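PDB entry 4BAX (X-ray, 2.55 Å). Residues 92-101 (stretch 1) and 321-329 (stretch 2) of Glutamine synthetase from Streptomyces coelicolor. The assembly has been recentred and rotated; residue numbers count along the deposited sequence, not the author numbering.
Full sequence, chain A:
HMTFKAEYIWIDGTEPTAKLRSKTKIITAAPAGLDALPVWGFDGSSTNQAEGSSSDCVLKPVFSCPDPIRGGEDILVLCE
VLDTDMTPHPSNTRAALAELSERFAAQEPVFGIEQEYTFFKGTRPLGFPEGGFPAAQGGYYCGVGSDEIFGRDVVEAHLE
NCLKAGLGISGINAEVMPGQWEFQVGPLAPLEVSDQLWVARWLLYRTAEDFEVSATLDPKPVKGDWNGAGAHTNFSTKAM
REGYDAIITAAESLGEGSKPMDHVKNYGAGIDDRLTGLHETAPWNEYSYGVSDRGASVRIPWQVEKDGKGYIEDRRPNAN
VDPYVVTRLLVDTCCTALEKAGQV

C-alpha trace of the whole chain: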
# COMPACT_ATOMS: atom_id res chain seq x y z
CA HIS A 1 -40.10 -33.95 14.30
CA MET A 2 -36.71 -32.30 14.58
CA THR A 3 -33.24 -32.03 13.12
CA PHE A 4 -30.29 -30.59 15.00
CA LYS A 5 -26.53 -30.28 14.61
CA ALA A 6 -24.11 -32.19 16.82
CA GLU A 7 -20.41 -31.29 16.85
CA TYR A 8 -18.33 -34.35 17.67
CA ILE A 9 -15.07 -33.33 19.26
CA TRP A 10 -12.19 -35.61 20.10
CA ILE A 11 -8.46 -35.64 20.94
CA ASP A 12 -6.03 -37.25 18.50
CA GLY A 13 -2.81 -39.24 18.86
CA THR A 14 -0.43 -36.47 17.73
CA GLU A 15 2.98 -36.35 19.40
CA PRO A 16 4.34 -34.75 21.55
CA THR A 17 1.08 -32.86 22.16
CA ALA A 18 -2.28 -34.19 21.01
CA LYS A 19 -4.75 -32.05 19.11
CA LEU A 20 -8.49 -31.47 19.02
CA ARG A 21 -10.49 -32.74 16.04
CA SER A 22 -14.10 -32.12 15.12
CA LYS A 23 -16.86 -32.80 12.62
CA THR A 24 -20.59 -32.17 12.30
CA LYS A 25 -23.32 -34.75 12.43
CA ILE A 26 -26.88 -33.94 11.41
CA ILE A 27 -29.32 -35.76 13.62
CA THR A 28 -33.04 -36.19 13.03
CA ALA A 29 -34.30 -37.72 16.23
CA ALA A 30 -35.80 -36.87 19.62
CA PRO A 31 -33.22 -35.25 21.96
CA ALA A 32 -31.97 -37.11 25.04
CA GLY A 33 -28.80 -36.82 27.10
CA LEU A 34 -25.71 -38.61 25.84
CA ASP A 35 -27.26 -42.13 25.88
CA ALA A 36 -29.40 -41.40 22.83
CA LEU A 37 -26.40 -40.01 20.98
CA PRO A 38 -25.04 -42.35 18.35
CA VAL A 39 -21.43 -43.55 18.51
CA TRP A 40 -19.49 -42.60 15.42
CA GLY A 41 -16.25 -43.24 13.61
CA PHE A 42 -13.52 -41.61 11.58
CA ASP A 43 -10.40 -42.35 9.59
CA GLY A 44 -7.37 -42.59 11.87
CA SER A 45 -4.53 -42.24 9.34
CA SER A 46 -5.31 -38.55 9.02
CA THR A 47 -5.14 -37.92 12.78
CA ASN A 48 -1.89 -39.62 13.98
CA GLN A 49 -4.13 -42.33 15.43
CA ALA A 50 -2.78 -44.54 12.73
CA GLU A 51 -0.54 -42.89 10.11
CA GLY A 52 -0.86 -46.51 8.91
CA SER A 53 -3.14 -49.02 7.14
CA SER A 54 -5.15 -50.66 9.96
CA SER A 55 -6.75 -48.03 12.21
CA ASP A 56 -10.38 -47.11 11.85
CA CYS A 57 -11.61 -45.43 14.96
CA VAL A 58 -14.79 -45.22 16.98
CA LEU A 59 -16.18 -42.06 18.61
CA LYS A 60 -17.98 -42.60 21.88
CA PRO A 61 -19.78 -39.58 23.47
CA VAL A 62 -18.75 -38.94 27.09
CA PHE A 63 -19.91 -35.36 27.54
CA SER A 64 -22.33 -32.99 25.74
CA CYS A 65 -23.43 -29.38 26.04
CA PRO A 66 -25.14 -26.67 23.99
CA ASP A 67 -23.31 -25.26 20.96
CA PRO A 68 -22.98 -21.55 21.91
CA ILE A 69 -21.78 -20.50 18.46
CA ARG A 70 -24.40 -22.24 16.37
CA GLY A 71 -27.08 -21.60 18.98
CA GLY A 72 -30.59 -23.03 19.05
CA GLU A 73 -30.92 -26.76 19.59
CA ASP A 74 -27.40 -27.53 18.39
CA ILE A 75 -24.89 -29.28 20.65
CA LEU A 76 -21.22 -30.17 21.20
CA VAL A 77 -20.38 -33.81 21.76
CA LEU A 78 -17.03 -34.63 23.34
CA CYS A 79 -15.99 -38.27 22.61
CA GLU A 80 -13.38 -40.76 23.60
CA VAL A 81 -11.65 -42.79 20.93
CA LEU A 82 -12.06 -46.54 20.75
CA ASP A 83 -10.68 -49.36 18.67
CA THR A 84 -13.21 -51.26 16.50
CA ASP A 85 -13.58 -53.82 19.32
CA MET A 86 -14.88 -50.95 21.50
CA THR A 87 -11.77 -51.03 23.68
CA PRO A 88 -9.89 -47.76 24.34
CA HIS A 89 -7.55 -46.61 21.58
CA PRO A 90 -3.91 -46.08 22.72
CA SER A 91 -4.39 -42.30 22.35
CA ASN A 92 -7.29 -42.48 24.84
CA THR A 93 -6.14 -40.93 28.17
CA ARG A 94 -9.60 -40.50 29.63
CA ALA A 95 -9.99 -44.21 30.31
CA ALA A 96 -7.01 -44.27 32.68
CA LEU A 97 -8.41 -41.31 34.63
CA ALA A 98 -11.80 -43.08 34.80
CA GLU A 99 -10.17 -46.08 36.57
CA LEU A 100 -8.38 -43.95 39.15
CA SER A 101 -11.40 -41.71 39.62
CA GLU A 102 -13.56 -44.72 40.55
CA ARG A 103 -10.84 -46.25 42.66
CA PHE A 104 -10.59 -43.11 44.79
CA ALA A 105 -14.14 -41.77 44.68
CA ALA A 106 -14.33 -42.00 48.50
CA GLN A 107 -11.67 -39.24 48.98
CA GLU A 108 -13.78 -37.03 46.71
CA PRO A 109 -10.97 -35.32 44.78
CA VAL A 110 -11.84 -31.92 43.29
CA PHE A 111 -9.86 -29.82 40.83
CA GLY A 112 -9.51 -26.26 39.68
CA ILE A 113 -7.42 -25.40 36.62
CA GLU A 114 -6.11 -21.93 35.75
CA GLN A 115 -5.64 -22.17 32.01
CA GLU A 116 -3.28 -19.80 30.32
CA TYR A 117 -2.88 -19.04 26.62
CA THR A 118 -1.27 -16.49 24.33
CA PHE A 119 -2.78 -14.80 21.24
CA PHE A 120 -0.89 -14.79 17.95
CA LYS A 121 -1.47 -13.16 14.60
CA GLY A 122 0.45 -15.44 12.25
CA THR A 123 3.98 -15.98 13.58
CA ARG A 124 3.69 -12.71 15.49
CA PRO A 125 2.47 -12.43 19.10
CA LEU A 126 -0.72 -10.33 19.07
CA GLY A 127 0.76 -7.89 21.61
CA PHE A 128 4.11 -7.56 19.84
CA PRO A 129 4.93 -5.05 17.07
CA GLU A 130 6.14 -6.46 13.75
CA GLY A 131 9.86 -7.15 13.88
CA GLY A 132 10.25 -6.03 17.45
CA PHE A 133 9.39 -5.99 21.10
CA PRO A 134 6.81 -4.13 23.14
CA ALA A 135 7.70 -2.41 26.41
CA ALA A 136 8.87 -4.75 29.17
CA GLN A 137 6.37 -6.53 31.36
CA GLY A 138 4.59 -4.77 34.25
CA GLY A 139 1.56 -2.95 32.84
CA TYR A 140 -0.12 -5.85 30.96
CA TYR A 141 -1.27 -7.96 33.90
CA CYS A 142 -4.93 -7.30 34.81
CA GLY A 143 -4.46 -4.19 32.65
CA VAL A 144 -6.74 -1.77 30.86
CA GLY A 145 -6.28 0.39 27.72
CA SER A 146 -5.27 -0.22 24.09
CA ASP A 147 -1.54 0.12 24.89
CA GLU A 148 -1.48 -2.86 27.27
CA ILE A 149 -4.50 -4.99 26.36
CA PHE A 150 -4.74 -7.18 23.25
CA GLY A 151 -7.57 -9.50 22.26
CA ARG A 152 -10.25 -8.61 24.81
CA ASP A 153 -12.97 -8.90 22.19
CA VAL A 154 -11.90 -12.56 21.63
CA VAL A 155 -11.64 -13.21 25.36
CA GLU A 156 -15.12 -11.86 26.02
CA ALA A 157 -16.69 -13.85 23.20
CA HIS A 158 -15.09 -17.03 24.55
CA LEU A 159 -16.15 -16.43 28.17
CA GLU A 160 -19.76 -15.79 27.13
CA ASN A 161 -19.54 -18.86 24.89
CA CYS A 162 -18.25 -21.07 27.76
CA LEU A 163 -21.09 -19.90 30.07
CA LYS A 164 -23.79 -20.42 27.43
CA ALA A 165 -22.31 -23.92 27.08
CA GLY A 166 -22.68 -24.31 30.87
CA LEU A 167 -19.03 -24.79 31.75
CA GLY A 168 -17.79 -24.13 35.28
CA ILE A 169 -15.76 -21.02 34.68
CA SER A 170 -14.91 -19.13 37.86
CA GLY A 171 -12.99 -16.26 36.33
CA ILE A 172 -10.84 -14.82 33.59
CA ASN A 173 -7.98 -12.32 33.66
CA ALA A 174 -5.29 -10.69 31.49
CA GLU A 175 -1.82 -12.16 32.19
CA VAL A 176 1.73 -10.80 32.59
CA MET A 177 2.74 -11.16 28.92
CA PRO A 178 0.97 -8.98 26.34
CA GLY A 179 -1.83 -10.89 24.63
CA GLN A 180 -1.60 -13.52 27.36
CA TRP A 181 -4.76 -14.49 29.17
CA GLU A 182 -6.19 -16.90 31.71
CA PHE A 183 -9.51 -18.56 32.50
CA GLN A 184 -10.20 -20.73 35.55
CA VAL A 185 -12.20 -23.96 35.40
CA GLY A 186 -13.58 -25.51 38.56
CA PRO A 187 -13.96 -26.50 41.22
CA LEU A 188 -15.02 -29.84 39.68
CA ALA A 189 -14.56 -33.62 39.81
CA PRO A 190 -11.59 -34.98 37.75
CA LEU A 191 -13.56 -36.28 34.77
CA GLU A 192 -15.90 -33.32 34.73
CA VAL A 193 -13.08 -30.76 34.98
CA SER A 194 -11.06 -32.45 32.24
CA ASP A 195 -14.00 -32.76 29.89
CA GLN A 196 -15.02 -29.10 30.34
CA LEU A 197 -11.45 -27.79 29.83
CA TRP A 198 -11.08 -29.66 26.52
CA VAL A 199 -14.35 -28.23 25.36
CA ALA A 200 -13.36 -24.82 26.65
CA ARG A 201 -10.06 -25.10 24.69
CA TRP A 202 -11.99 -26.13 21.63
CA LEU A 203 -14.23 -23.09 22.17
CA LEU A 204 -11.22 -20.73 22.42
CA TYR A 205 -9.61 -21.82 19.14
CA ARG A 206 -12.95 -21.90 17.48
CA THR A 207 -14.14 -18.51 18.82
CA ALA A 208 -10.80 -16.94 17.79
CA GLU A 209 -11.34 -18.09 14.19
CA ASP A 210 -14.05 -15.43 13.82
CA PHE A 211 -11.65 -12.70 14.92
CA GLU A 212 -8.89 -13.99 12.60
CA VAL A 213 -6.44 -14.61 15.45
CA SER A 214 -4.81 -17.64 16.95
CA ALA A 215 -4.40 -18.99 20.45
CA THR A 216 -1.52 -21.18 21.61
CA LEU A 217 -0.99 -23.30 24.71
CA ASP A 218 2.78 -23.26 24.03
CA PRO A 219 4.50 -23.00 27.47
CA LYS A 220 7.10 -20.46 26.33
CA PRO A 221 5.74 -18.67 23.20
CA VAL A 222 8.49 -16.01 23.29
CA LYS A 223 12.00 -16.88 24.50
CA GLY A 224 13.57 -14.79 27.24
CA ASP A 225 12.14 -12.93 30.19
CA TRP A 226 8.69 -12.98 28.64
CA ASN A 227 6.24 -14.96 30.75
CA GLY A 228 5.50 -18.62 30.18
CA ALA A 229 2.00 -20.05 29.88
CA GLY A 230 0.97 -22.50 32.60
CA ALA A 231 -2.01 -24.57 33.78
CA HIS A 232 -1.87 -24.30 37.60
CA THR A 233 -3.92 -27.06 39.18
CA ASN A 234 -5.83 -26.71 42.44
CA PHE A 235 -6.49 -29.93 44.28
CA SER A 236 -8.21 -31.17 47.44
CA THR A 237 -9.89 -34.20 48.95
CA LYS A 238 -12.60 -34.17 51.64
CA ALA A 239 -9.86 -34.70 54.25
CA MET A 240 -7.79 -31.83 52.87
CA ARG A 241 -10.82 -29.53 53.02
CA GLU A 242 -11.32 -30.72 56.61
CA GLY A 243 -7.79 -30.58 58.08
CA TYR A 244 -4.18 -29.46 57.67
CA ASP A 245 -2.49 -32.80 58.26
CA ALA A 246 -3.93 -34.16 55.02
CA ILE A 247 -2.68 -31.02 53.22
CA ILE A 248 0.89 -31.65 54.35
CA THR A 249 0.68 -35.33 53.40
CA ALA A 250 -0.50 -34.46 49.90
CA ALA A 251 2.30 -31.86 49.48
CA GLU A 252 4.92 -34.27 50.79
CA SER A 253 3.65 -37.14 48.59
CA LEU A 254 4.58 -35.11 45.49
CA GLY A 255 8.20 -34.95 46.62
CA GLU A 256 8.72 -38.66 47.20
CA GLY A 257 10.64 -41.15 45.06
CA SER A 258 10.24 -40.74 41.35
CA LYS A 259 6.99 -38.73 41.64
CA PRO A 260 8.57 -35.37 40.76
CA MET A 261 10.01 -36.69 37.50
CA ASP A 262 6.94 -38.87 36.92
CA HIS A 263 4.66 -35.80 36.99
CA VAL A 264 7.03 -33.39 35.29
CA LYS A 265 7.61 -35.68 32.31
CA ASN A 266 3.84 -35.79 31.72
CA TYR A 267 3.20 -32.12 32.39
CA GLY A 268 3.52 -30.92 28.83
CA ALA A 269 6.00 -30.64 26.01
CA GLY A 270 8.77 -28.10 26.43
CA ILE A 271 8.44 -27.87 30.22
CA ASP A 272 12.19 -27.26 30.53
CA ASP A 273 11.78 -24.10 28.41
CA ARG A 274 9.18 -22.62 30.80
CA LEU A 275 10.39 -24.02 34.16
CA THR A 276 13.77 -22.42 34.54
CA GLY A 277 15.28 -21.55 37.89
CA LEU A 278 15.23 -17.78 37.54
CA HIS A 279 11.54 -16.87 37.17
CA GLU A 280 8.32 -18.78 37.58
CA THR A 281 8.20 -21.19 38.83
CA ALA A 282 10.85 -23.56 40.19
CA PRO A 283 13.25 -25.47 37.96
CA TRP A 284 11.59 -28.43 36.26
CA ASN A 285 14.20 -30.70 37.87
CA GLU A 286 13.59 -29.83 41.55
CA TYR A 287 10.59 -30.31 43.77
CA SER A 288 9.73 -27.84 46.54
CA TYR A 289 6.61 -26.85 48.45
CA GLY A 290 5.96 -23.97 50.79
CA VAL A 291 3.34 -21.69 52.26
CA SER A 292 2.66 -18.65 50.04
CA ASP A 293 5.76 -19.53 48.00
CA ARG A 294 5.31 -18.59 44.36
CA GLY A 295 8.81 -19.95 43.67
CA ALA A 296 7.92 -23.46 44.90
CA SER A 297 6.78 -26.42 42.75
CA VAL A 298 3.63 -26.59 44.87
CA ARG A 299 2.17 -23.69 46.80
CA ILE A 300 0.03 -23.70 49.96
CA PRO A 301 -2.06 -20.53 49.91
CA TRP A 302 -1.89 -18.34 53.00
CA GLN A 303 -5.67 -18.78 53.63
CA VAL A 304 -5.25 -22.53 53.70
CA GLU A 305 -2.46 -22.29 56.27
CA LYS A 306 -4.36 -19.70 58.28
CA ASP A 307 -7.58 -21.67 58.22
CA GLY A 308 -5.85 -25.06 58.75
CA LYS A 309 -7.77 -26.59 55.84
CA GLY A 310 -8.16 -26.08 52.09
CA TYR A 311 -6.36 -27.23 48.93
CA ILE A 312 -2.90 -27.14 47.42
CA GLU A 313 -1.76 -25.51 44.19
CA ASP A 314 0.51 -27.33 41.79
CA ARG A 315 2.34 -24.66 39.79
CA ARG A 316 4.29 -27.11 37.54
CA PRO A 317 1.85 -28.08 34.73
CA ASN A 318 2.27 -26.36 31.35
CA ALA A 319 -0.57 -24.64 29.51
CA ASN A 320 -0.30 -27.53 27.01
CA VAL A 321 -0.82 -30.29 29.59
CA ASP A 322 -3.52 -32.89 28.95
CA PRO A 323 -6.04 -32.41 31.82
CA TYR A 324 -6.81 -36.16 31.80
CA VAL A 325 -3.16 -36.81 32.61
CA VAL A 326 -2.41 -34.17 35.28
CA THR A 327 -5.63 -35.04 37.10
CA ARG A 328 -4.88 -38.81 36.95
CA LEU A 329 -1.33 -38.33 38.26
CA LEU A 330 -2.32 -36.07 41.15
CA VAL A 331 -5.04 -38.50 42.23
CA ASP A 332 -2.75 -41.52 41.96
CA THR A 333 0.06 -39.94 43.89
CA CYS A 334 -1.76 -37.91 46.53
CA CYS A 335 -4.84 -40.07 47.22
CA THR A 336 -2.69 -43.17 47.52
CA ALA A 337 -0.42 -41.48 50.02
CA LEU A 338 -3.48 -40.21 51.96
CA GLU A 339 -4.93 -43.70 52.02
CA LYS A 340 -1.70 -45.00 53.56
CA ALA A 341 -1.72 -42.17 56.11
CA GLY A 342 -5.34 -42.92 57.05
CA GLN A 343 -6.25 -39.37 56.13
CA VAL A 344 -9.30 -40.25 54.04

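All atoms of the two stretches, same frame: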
# COMPACT_ATOMS: atom_id res chain seq x y z
N ASN A 92 -6.29 -42.78 23.82
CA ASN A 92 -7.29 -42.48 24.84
C ASN A 92 -6.65 -42.37 26.23
O ASN A 92 -6.09 -43.34 26.72
CB ASN A 92 -8.38 -43.56 24.81
CG ASN A 92 -9.55 -43.26 25.75
OD1 ASN A 92 -9.40 -42.62 26.80
ND2 ASN A 92 -10.72 -43.77 25.39
N THR A 93 -6.74 -41.19 26.85
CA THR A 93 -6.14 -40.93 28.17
C THR A 93 -7.20 -40.72 29.22
O THR A 93 -6.91 -40.68 30.43
CB THR A 93 -5.18 -39.69 28.17
OG1 THR A 93 -5.92 -38.50 27.84
CG2 THR A 93 -4.00 -39.90 27.21
N ARG A 94 -8.44 -40.61 28.74
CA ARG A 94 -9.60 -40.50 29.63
C ARG A 94 -9.84 -41.78 30.39
O ARG A 94 -10.14 -41.73 31.58
CB ARG A 94 -10.85 -40.11 28.83
CG ARG A 94 -11.88 -39.39 29.63
CD ARG A 94 -13.24 -39.46 28.98
NE ARG A 94 -14.23 -38.72 29.76
CZ ARG A 94 -15.19 -39.31 30.46
NH1 ARG A 94 -15.27 -40.64 30.46
NH2 ARG A 94 -16.07 -38.58 31.15
N ALA A 95 -9.65 -42.91 29.72
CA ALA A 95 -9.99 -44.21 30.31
C ALA A 95 -9.15 -44.50 31.55
O ALA A 95 -9.65 -45.11 32.50
CB ALA A 95 -9.87 -45.33 29.27
N ALA A 96 -7.88 -44.11 31.52
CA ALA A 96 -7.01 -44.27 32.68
C ALA A 96 -7.49 -43.43 33.86
O ALA A 96 -7.57 -43.93 34.99
CB ALA A 96 -5.56 -43.92 32.33
N LEU A 97 -7.89 -42.19 33.58
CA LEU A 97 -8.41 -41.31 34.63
C LEU A 97 -9.70 -41.89 35.20
O LEU A 97 -9.95 -41.79 36.40
CB LEU A 97 -8.61 -39.88 34.12
CG LEU A 97 -9.30 -38.94 35.12
CD1 LEU A 97 -8.41 -38.73 36.37
CD2 LEU A 97 -9.66 -37.56 34.49
N ALA A 98 -10.53 -42.50 34.35
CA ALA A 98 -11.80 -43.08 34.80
C ALA A 98 -11.55 -44.21 35.82
O ALA A 98 -12.30 -44.32 36.79
CB ALA A 98 -12.61 -43.60 33.60
N GLU A 99 -10.52 -45.02 35.61
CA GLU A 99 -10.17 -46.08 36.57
C GLU A 99 -9.73 -45.52 37.91
O GLU A 99 -10.21 -45.97 38.95
CB GLU A 99 -9.05 -47.00 36.00
CG GLU A 99 -9.38 -47.99 34.83
CD GLU A 99 -10.82 -47.95 34.27
OE1 GLU A 99 -11.79 -47.77 35.02
OE2 GLU A 99 -10.98 -48.14 33.04
N LEU A 100 -8.85 -44.54 37.90
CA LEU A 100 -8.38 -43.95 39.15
C LEU A 100 -9.44 -43.13 39.88
O LEU A 100 -9.49 -43.10 41.11
CB LEU A 100 -7.15 -43.10 38.87
CG LEU A 100 -5.95 -44.03 39.08
CD1 LEU A 100 -5.49 -44.64 37.74
CD2 LEU A 100 -4.86 -43.29 39.77
N SER A 101 -10.32 -42.51 39.10
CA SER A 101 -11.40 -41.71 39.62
C SER A 101 -12.35 -42.60 40.43
O SER A 101 -12.71 -42.27 41.56
CB SER A 101 -12.16 -41.06 38.46
OG SER A 101 -13.12 -40.12 38.89
N VAL A 321 -0.59 -28.99 28.95
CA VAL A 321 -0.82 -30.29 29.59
C VAL A 321 -2.18 -30.87 29.21
O VAL A 321 -3.14 -30.13 28.98
CB VAL A 321 -0.72 -30.18 31.13
CG1 VAL A 321 -1.90 -29.38 31.72
CG2 VAL A 321 -0.58 -31.57 31.76
N ASP A 322 -2.25 -32.19 29.08
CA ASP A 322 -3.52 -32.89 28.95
C ASP A 322 -4.14 -32.96 30.35
O ASP A 322 -3.54 -33.54 31.27
CB ASP A 322 -3.27 -34.31 28.42
CG ASP A 322 -4.57 -35.07 28.09
OD1 ASP A 322 -5.65 -34.71 28.61
OD2 ASP A 322 -4.50 -36.03 27.29
N PRO A 323 -5.35 -32.39 30.51
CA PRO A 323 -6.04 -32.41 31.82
C PRO A 323 -6.31 -33.83 32.33
O PRO A 323 -6.17 -34.07 33.54
CB PRO A 323 -7.36 -31.66 31.54
CG PRO A 323 -7.50 -31.62 30.04
CD PRO A 323 -6.09 -31.63 29.50
N TYR A 324 -6.57 -34.77 31.42
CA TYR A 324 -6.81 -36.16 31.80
C TYR A 324 -5.60 -36.74 32.52
O TYR A 324 -5.74 -37.53 33.47
CB TYR A 324 -7.12 -37.02 30.55
CG TYR A 324 -8.45 -36.73 29.87
CD1 TYR A 324 -9.62 -36.61 30.60
CD2 TYR A 324 -8.51 -36.50 28.49
CE1 TYR A 324 -10.83 -36.31 29.98
CE2 TYR A 324 -9.72 -36.21 27.87
CZ TYR A 324 -10.87 -36.12 28.62
OH TYR A 324 -12.08 -35.83 28.02
N VAL A 325 -4.42 -36.36 32.04
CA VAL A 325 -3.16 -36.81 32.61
C VAL A 325 -2.78 -36.18 33.96
O VAL A 325 -2.50 -36.89 34.93
CB VAL A 325 -2.02 -36.66 31.56
CG1 VAL A 325 -0.68 -37.09 32.14
CG2 VAL A 325 -2.37 -37.46 30.30
N VAL A 326 -2.80 -34.85 34.04
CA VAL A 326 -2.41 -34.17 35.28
C VAL A 326 -3.36 -34.54 36.41
O VAL A 326 -2.92 -34.80 37.54
CB VAL A 326 -2.25 -32.64 35.10
CG1 VAL A 326 -3.55 -31.97 34.59
CG2 VAL A 326 -1.75 -32.01 36.38
N THR A 327 -4.65 -34.63 36.10
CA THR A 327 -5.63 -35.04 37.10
C THR A 327 -5.39 -36.49 37.56
O THR A 327 -5.38 -36.77 38.77
CB THR A 327 -7.12 -34.88 36.60
OG1 THR A 327 -7.30 -35.55 35.34
CG2 THR A 327 -7.54 -33.41 36.50
N ARG A 328 -5.11 -37.39 36.61
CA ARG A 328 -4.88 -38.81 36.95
C ARG A 328 -3.68 -38.96 37.89
O ARG A 328 -3.77 -39.66 38.91
CB ARG A 328 -4.66 -39.64 35.68
CG ARG A 328 -4.78 -41.16 35.89
CD ARG A 328 -3.55 -41.95 35.46
NE ARG A 328 -3.08 -41.52 34.15
CZ ARG A 328 -1.83 -41.69 33.72
NH1 ARG A 328 -0.93 -42.29 34.48
NH2 ARG A 328 -1.49 -41.26 32.50
N LEU A 329 -2.60 -38.26 37.54
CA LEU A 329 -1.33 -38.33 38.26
C LEU A 329 -1.44 -37.80 39.68
O LEU A 329 -0.90 -38.39 40.63
CB LEU A 329 -0.27 -37.55 37.49
CG LEU A 329 0.24 -38.16 36.19
CD1 LEU A 329 1.25 -37.24 35.52
CD2 LEU A 329 0.86 -39.52 36.49

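How does the start of stretch 2 reach its neighbour? Asp322 sits just before the helix, its CA-to-CB bond directed toward stretch 1, and its carboxylate does two jobs. Asp322 OD1 caps the helix by accepting from Tyr324 N at 3.0 Å, while Asp322 OD2 accepts a hydrogen bond from Thr93 OG1 at 2.9 Å, the one hydrogen bond between the stretches. Two separate oxygens make aspartate well suited to this place. Thr93 lies just ahead of its own helix, where Asn92 OD1 accepts a capping bond from Ala95 N at 2.9 Å, so the contact joins two helix beginnings.

What does Tyr324 do with its buried ring? Its CA-to-CB bond points toward stretch 1, and the ring offers one face to the aliphatic part of Arg94, whose CG lies 3.7 Å from the centroid of the Tyr324 ring, a CH-pi contact. The extended t, t, t side chain of Arg94 thus lends its methylene to the ring, while its guanidinium has Tyr324 OH near its plane. Leu97 packs at the ring's edge, with its CD2 4.0 Å from Tyr324 CD1.

How is Thr327 accommodated beside a leucine? Its hydroxyl is turned back onto its own helix, Thr327 OG1 donating to Pro323 O at 2.6 Å. With that bond made, Thr327 OG1 can lie in a buried place, 3.2 Å from Leu97 CD2.

Why does an arginine fit at the far end of the contact? Arg328 has a long aliphatic portion that covers apolar neighbours: its CB is 3.9 Å from Leu97 CD1, and its CG is 4.0 Å from Leu100 CD1. Farther out, Arg328 NE comes within 3.9 Å of Ala96 CB. The helices run in broadly the same direction, 27° apart with axes approaching to 8.8 Å, and the two stretches together bury 474 Å².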